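Local coordinates for acyl carrier protein (Leishmania major, PDB 5ZWT) that probably carries growing acyl chains on a phosphopantetheine arm during fatty acid biosynthesis, at residues A[30-35]-A[64-69]; A[9-14]-A[48-53]. The protein carries 1 engineered substitution. All blocks are in the same frame, centred on the assembly; numbering follows the deposited sequence.

The two contacts lie about 14 Å apart, centre to centre, within one four-helix domain of the phosphopantetheine-attachment family, and their segments alternate along the chain: 9-14, 30-35, 48-53, then 64-69. Contact 2 packs helix 3-16 against helix 40-53, whereas contact 1 joins the loop between those helices to the loop that leads from helix 60-63 into helix 69-78. The two meet at Ile69, whose CD1 lies 3.8 Å from CD2 of Leu12, and whose CG2 packs on CG1 of Val11. Together they tie the long first loop and three of the helices to a common apolar core, probably the interior that, as in other type II acyl carrier proteins, opens to accept the acyl chain.

Contact 1: A[30-35]-A[64-69]; sequences SHFVKD and EKIQSI
Two backbone hydrogen bonds join Ser30 and Phe32 to the approach of helix 69-78. The amide N of Ile69 reaches Ser30 O at 2.8 Å, and N of Phe32 donates to Gln67 O at 2.9 Å; both bonds are nearly straight, with N-H...O angles of 165° and 164°. The two bonds lie on either side of His31 and Ser68 and form a single beta bridge between them, with the CA atoms of His31 and Ser68 4.0 Å apart. The side of the bridge belonging to 30-35 is itself braced: His31 N donates a hydrogen bond to the anti lone pair of Asp35 OD2 at 2.7 Å.

Ser68 is the N-cap of helix 69-78, and its hydroxyl turns to the amide of Asp71, while its CB stays against the partner loop. That carbon sits over one face of the His31 imidazole, 4.0 Å from the ring centroid, a CH-pi contact offset toward the rim; CE of Lys34 covers the opposite face, over the centre.

Phe32 makes the largest share of the packing. CG stands anti to the carbonyl carbon (chi1 -65°), and the ring lies against the backbone of 66-69: Gln67 C and Ser68 N lie over one face, CE2 meets CG2 of Ile66 at 4.0 Å, and CE1 meets CG1 of Ile69. Val43 and Val46 of helix 40-53 also touch this side chain, and Ile69 packs on Leu8 and Val15 of helix 3-16, which carries the contact into the core. The arrangement is a lone beta bridge between two interhelical loops in the all-helical acyl carrier protein fold, pinning the long first loop beside the N-terminus of the last helix.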
ATOM      1  N   SER A  30       3.298 -11.318  15.123  1.00 36.23           N
ATOM      2  CA  SER A  30       3.180 -11.083  16.557  1.00 34.88           C
ATOM      3  C   SER A  30       1.731 -11.203  17.008  1.00 35.55           C
ATOM      4  O   SER A  30       0.823 -10.624  16.394  1.00 33.83           O
ATOM      5  CB  SER A  30       3.731  -9.700  16.919  1.00 32.30           C
ATOM      6  OG  SER A  30       5.132  -9.666  16.706  1.00 32.56           O
ATOM      7  N   HIS A  31       1.524 -11.968  18.073  1.00 37.76           N
ATOM      8  CA  HIS A  31       0.244 -12.037  18.761  1.00 40.09           C
ATOM      9  C   HIS A  31       0.254 -11.016  19.882  1.00 36.05           C
ATOM     10  O   HIS A  31       1.215 -10.942  20.656  1.00 33.96           O
ATOM     11  CB  HIS A  31      -0.012 -13.437  19.330  1.00 47.78           C
ATOM     12  CG  HIS A  31      -0.285 -14.481  18.288  1.00 56.10           C
ATOM     13  ND1 HIS A  31      -1.494 -15.140  18.197  1.00 58.33           N
ATOM     14  CD2 HIS A  31       0.501 -15.005  17.318  1.00 62.11           C
ATOM     15  CE1 HIS A  31      -1.447 -16.009  17.203  1.00 60.16           C
ATOM     16  NE2 HIS A  31      -0.246 -15.951  16.656  1.00 61.91           N
ATOM     17  N   PHE A  32      -0.822 -10.227  19.971  1.00 34.42           N
ATOM     18  CA  PHE A  32      -0.793  -9.082  20.870  1.00 33.32           C
ATOM     19  C   PHE A  32      -0.502  -9.516  22.302  1.00 34.43           C
ATOM     20  O   PHE A  32       0.343  -8.918  22.976  1.00 35.01           O
ATOM     21  CB  PHE A  32      -2.117  -8.320  20.787  1.00 31.81           C
ATOM     22  CG  PHE A  32      -2.376  -7.686  19.442  1.00 30.96           C
ATOM     23  CD1 PHE A  32      -1.330  -7.345  18.605  1.00 30.27           C
ATOM     24  CD2 PHE A  32      -3.674  -7.421  19.031  1.00 30.83           C
ATOM     25  CE1 PHE A  32      -1.564  -6.768  17.360  1.00 30.61           C
ATOM     26  CE2 PHE A  32      -3.916  -6.820  17.798  1.00 31.46           C
ATOM     27  CZ  PHE A  32      -2.856  -6.498  16.963  1.00 29.63           C
ATOM     28  N   VAL A  33      -1.126 -10.598  22.757  1.00 36.29           N
ATOM     29  CA  VAL A  33      -0.998 -11.006  24.154  1.00 39.36           C
ATOM     30  C   VAL A  33       0.211 -11.909  24.373  1.00 42.21           C
ATOM     31  O   VAL A  33       1.092 -11.590  25.178  1.00 41.61           O
ATOM     32  CB  VAL A  33      -2.291 -11.710  24.615  1.00 38.96           C
ATOM     33  CG1 VAL A  33      -2.144 -12.173  26.055  1.00 39.54           C
ATOM     34  CG2 VAL A  33      -3.484 -10.798  24.482  1.00 38.52           C
ATOM     35  N   LYS A  34       0.310 -13.026  23.653  1.00 47.02           N
ATOM     36  CA  LYS A  34       1.385 -13.954  23.999  1.00 52.43           C
ATOM     37  C   LYS A  34       2.762 -13.451  23.580  1.00 49.52           C
ATOM     38  O   LYS A  34       3.739 -13.750  24.273  1.00 51.12           O
ATOM     39  CB  LYS A  34       1.122 -15.352  23.420  1.00 59.18           C
ATOM     40  CG  LYS A  34       0.825 -15.452  21.940  1.00 64.08           C
ATOM     41  CD  LYS A  34       0.756 -16.925  21.498  1.00 69.34           C
ATOM     42  CE  LYS A  34       0.387 -17.085  20.020  1.00 73.29           C
ATOM     43  NZ  LYS A  34       1.564 -17.188  19.095  1.00 75.45           N
ATOM     44  N   ASP A  35       2.856 -12.595  22.557  1.00 47.07           N
ATOM     45  CA  ASP A  35       4.152 -12.096  22.092  1.00 44.45           C
ATOM     46  C   ASP A  35       4.463 -10.685  22.550  1.00 42.23           C
ATOM     47  O   ASP A  35       5.616 -10.398  22.866  1.00 41.73           O
ATOM     48  CB  ASP A  35       4.253 -12.106  20.558  1.00 45.88           C
ATOM     49  CG  ASP A  35       4.204 -13.490  19.963  1.00 46.13           C
ATOM     50  OD1 ASP A  35       4.975 -14.359  20.422  1.00 48.29           O
ATOM     51  OD2 ASP A  35       3.413 -13.697  19.014  1.00 46.56           O
ATOM     52  N   GLU A  64     -13.202  -7.791  17.811  1.00 65.89           N
ATOM     53  CA  GLU A  64     -12.899  -8.792  18.832  1.00 69.87           C
ATOM     54  C   GLU A  64     -12.014  -9.910  18.297  1.00 66.03           C
ATOM     55  O   GLU A  64     -11.260 -10.521  19.062  1.00 66.19           O
ATOM     56  CB  GLU A  64     -14.193  -9.408  19.387  1.00 80.27           C
ATOM     57  CG  GLU A  64     -15.193  -8.442  20.014  1.00 85.64           C
ATOM     58  CD  GLU A  64     -16.516  -9.119  20.393  1.00 88.74           C
ATOM     59  OE1 GLU A  64     -16.724 -10.293  20.021  1.00 91.01           O
ATOM     60  OE2 GLU A  64     -17.351  -8.468  21.056  1.00 91.17           O
ATOM     61  N   LYS A  65     -12.094 -10.197  16.999  1.00 62.57           N
ATOM     62  CA  LYS A  65     -11.299 -11.269  16.420  1.00 58.39           C
ATOM     63  C   LYS A  65      -9.848 -10.874  16.177  1.00 52.44           C
ATOM     64  O   LYS A  65      -9.007 -11.757  15.978  1.00 52.66           O
ATOM     65  CB  LYS A  65     -11.937 -11.737  15.110  1.00 59.54           C
ATOM     66  N   ILE A  66      -9.533  -9.579  16.208  1.00 47.42           N
ATOM     67  CA  ILE A  66      -8.193  -9.079  15.896  1.00 41.54           C
ATOM     68  C   ILE A  66      -7.327  -9.221  17.146  1.00 39.55           C
ATOM     69  O   ILE A  66      -7.390  -8.390  18.053  1.00 37.02           O
ATOM     70  CB  ILE A  66      -8.235  -7.630  15.403  1.00 38.05           C
ATOM     71  CG1 ILE A  66      -9.184  -7.489  14.200  1.00 37.54           C
ATOM     72  CG2 ILE A  66      -6.852  -7.176  15.035  1.00 36.37           C
ATOM     73  CD1 ILE A  66      -9.168  -6.118  13.522  1.00 36.59           C
ATOM     74  N   GLN A  67      -6.486 -10.261  17.190  1.00 40.10           N
ATOM     75  CA  GLN A  67      -5.624 -10.503  18.344  1.00 40.06           C
ATOM     76  C   GLN A  67      -4.154 -10.661  17.966  1.00 36.23           C
ATOM     77  O   GLN A  67      -3.335 -11.033  18.817  1.00 34.13           O
ATOM     78  CB  GLN A  67      -6.096 -11.743  19.117  1.00 44.93           C
ATOM     79  CG  GLN A  67      -7.471 -11.609  19.752  1.00 49.19           C
ATOM     80  CD  GLN A  67      -7.485 -10.580  20.870  1.00 51.30           C
ATOM     81  OE1 GLN A  67      -6.474 -10.366  21.542  1.00 54.04           O
ATOM     82  NE2 GLN A  67      -8.647  -9.970  21.104  1.00 52.90           N
ATOM     83  N   SER A  68      -3.799 -10.398  16.721  1.00 34.22           N
ATOM     84  CA  SER A  68      -2.431 -10.555  16.257  1.00 32.75           C
ATOM     85  C   SER A  68      -2.276  -9.681  15.029  1.00 32.37           C
ATOM     86  O   SER A  68      -3.264  -9.228  14.441  1.00 31.38           O
ATOM     87  CB  SER A  68      -2.127 -12.011  15.915  1.00 33.98           C
ATOM     88  OG  SER A  68      -2.841 -12.381  14.735  1.00 34.05           O
ATOM     89  N   ILE A  69      -1.031  -9.484  14.612  1.00 31.12           N
ATOM     90  CA  ILE A  69      -0.801  -8.719  13.391  1.00 29.95           C
ATOM     91  C   ILE A  69      -1.341  -9.461  12.170  1.00 30.61           C
ATOM     92  O   ILE A  69      -1.946  -8.815  11.299  1.00 30.47           O
ATOM     93  CB  ILE A  69       0.678  -8.321  13.260  1.00 30.11           C
ATOM     94  CG1 ILE A  69       0.982  -7.275  14.359  1.00 29.30           C
ATOM     95  CG2 ILE A  69       0.984  -7.789  11.861  1.00 29.83           C
ATOM     96  CD1 ILE A  69       2.319  -6.576  14.202  1.00 28.26           C
TER

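Contact 2: A[9-14]-A[48-53]; sequences TRVLEV and FAIEQE
Helix 3-16 and helix 40-53 pack here as two members of the carrier-protein helix bundle, with Arg10 and Glu53 bridging them at one end and Val14 filling the interface beyond. The short segments run 135° apart in direction, with axes 10.0 Å from each other at closest approach.

NE of Arg10 donates to the anti lone pair of Glu53 OE1 at 2.7 Å, and the oxygen lies only 12° out of the guanidinium plane. The bend of the arginine chain at chi3 (55°) brings NE round to the acid. NH2 adds two weak bonds, one to the same OE1 and one to the backbone O of Glu53, so the guanidinium edge engages both side chain and main chain, its plane steeply inclined to that of the carboxylate. The charges have further partners: NH1 of Arg10 bonds Lys83 O and pairs with Asp6 of the second subunit, while OE1 also accepts from N of Gly1 of that subunit.

Val14 sets its two methyls against the facing side of helix 40-53. CG1, anti to the backbone N, meets Ala49 CB at 3.6 Å and also touches Ile50 CG1. CG2 rests on Glu53 CB at 3.6 Å. Deeper in, CG1 of Val11 approaches CD1 of Ile50, whose side chain continues to Ala72 and Ile76 of helix 69-78. An apolar seam with an interhelical salt bridge at its margin thus joins two long helices of the acyl carrier protein bundle.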
ATOM      1  N   THR A   9       2.903  -3.292   6.187  1.00 29.21           N
ATOM      2  CA  THR A   9       3.875  -2.247   6.503  1.00 28.10           C
ATOM      3  C   THR A   9       3.258  -1.179   7.390  1.00 29.79           C
ATOM      4  O   THR A   9       3.891  -0.681   8.342  1.00 27.95           O
ATOM      5  CB  THR A   9       4.391  -1.618   5.204  1.00 30.84           C
ATOM      6  OG1 THR A   9       5.039  -2.612   4.389  1.00 29.83           O
ATOM      7  CG2 THR A   9       5.357  -0.483   5.495  1.00 29.95           C
ATOM      8  N   ARG A  10       2.018  -0.805   7.098  1.00 26.65           N
ATOM      9  CA  ARG A  10       1.431   0.236   7.920  1.00 27.91           C
ATOM     10  C   ARG A  10       0.940  -0.322   9.252  1.00 27.28           C
ATOM     11  O   ARG A  10       1.030   0.371  10.264  1.00 28.24           O
ATOM     12  CB  ARG A  10       0.322   0.941   7.142  1.00 27.88           C
ATOM     13  CG  ARG A  10       0.867   1.718   5.924  1.00 28.54           C
ATOM     14  CD  ARG A  10      -0.243   2.090   4.963  1.00 30.59           C
ATOM     15  NE  ARG A  10      -1.317   2.826   5.613  1.00 32.92           N
ATOM     16  CZ  ARG A  10      -2.475   3.114   5.018  1.00 35.96           C
ATOM     17  NH1 ARG A  10      -2.684   2.727   3.766  1.00 36.35           N
ATOM     18  NH2 ARG A  10      -3.421   3.784   5.667  1.00 36.44           N
ATOM     19  N   VAL A  11       0.485  -1.578   9.297  1.00 26.09           N
ATOM     20  CA  VAL A  11       0.114  -2.131  10.602  1.00 28.41           C
ATOM     21  C   VAL A  11       1.338  -2.256  11.496  1.00 28.39           C
ATOM     22  O   VAL A  11       1.275  -1.958  12.700  1.00 28.13           O
ATOM     23  CB  VAL A  11      -0.612  -3.482  10.457  1.00 27.28           C
ATOM     24  CG1 VAL A  11      -0.810  -4.123  11.850  1.00 27.46           C
ATOM     25  CG2 VAL A  11      -1.954  -3.270   9.793  1.00 27.08           C
ATOM     26  N   LEU A  12       2.481  -2.652  10.922  1.00 27.50           N
ATOM     27  CA  LEU A  12       3.684  -2.837  11.735  1.00 29.19           C
ATOM     28  C   LEU A  12       4.078  -1.535  12.395  1.00 30.72           C
ATOM     29  O   LEU A  12       4.474  -1.527  13.565  1.00 31.88           O
ATOM     30  CB  LEU A  12       4.851  -3.374  10.892  1.00 26.32           C
ATOM     31  CG  LEU A  12       4.810  -4.841  10.436  1.00 27.62           C
ATOM     32  CD1 LEU A  12       5.906  -5.101   9.429  1.00 26.00           C
ATOM     33  CD2 LEU A  12       4.944  -5.785  11.620  1.00 26.17           C
ATOM     34  N   GLU A  13       3.926  -0.414  11.684  1.00 33.82           N
ATOM     35  CA  GLU A  13       4.366   0.853  12.260  1.00 36.31           C
ATOM     36  C   GLU A  13       3.378   1.359  13.295  1.00 32.70           C
ATOM     37  O   GLU A  13       3.789   1.940  14.317  1.00 32.07           O
ATOM     38  CB  GLU A  13       4.560   1.897  11.155  1.00 43.07           C
ATOM     39  CG  GLU A  13       5.804   2.775  11.329  1.00 49.40           C
ATOM     40  CD  GLU A  13       7.093   1.965  11.281  1.00 55.11           C
ATOM     41  OE1 GLU A  13       7.223   1.098  10.393  1.00 60.63           O
ATOM     42  OE2 GLU A  13       7.966   2.179  12.150  1.00 56.98           O
ATOM     43  N   VAL A  14       2.086   1.084  13.103  1.00 30.83           N
ATOM     44  CA  VAL A  14       1.115   1.404  14.144  1.00 30.52           C
ATOM     45  C   VAL A  14       1.458   0.657  15.426  1.00 28.07           C
ATOM     46  O   VAL A  14       1.476   1.239  16.517  1.00 28.84           O
ATOM     47  CB  VAL A  14      -0.319   1.081  13.678  1.00 28.82           C
ATOM     48  CG1 VAL A  14      -1.295   1.210  14.851  1.00 28.77           C
ATOM     49  CG2 VAL A  14      -0.709   2.032  12.551  1.00 27.79           C
ATOM     50  N   PHE A  48      -7.914   0.601  17.866  1.00 34.97           N
ATOM     51  CA  PHE A  48      -8.373   1.946  17.519  1.00 36.48           C
ATOM     52  C   PHE A  48      -7.337   2.674  16.663  1.00 35.96           C
ATOM     53  O   PHE A  48      -7.693   3.339  15.682  1.00 36.19           O
ATOM     54  CB  PHE A  48      -8.700   2.740  18.787  1.00 37.02           C
ATOM     55  CG  PHE A  48      -9.048   4.210  18.537  1.00 35.34           C
ATOM     56  CD1 PHE A  48     -10.297   4.575  18.059  1.00 35.29           C
ATOM     57  CD2 PHE A  48      -8.136   5.207  18.814  1.00 35.87           C
ATOM     58  CE1 PHE A  48     -10.625   5.929  17.846  1.00 36.06           C
ATOM     59  CE2 PHE A  48      -8.444   6.563  18.587  1.00 36.49           C
ATOM     60  CZ  PHE A  48      -9.686   6.917  18.112  1.00 36.18           C
ATOM     61  N   ALA A  49      -6.045   2.535  16.995  1.00 35.16           N
ATOM     62  CA  ALA A  49      -5.012   3.167  16.177  1.00 34.16           C
ATOM     63  C   ALA A  49      -4.972   2.584  14.770  1.00 34.82           C
ATOM     64  O   ALA A  49      -4.640   3.295  13.801  1.00 32.72           O
ATOM     65  CB  ALA A  49      -3.650   3.037  16.852  1.00 33.81           C
ATOM     66  N   ILE A  50      -5.274   1.290  14.635  1.00 33.20           N
ATOM     67  CA  ILE A  50      -5.414   0.685  13.309  1.00 33.85           C
ATOM     68  C   ILE A  50      -6.626   1.265  12.584  1.00 36.96           C
ATOM     69  O   ILE A  50      -6.579   1.517  11.371  1.00 36.25           O
ATOM     70  CB  ILE A  50      -5.497  -0.851  13.437  1.00 32.89           C
ATOM     71  CG1 ILE A  50      -4.153  -1.414  13.899  1.00 31.48           C
ATOM     72  CG2 ILE A  50      -5.932  -1.509  12.126  1.00 32.88           C
ATOM     73  CD1 ILE A  50      -4.193  -2.916  14.236  1.00 30.83           C
ATOM     74  N   GLU A  51      -7.718   1.526  13.317  1.00 38.31           N
ATOM     75  CA  GLU A  51      -8.887   2.133  12.683  1.00 41.68           C
ATOM     76  C   GLU A  51      -8.554   3.510  12.142  1.00 42.42           C
ATOM     77  O   GLU A  51      -9.035   3.896  11.071  1.00 43.80           O
ATOM     78  CB  GLU A  51     -10.068   2.245  13.653  1.00 41.44           C
ATOM     79  CG  GLU A  51     -10.741   0.932  14.078  1.00 42.25           C
ATOM     80  CD  GLU A  51     -11.972   1.199  14.929  1.00 43.62           C
ATOM     81  OE1 GLU A  51     -13.069   0.696  14.583  1.00 44.54           O
ATOM     82  OE2 GLU A  51     -11.854   1.976  15.904  1.00 43.75           O
ATOM     83  N   GLN A  52      -7.733   4.269  12.878  1.00 44.19           N
ATOM     84  CA  GLN A  52      -7.381   5.618  12.459  1.00 45.20           C
ATOM     85  C   GLN A  52      -6.323   5.610  11.368  1.00 42.23           C
ATOM     86  O   GLN A  52      -6.290   6.522  10.533  1.00 40.54           O
ATOM     87  CB  GLN A  52      -6.893   6.438  13.657  1.00 50.07           C
ATOM     88  CG  GLN A  52      -7.979   6.804  14.660  1.00 54.60           C
ATOM     89  CD  GLN A  52      -9.115   7.617  14.030  1.00 59.60           C
ATOM     90  OE1 GLN A  52     -10.261   7.155  13.944  1.00 60.42           O
ATOM     91  NE2 GLN A  52      -8.796   8.832  13.579  1.00 63.99           N
ATOM     92  N   GLU A  53      -5.442   4.609  11.361  1.00 38.64           N
ATOM     93  CA  GLU A  53      -4.446   4.553  10.305  1.00 37.69           C
ATOM     94  C   GLU A  53      -5.103   4.294   8.957  1.00 38.33           C
ATOM     95  O   GLU A  53      -4.739   4.912   7.950  1.00 37.87           O
ATOM     96  CB  GLU A  53      -3.404   3.471  10.618  1.00 35.53           C
ATOM     97  CG  GLU A  53      -2.491   3.123   9.443  1.00 33.47           C
ATOM     98  CD  GLU A  53      -1.590   4.289   9.023  1.00 34.48           C
ATOM     99  OE1 GLU A  53      -1.102   4.267   7.878  1.00 33.14           O
ATOM    100  OE2 GLU A  53      -1.369   5.233   9.818  1.00 34.49           O
TER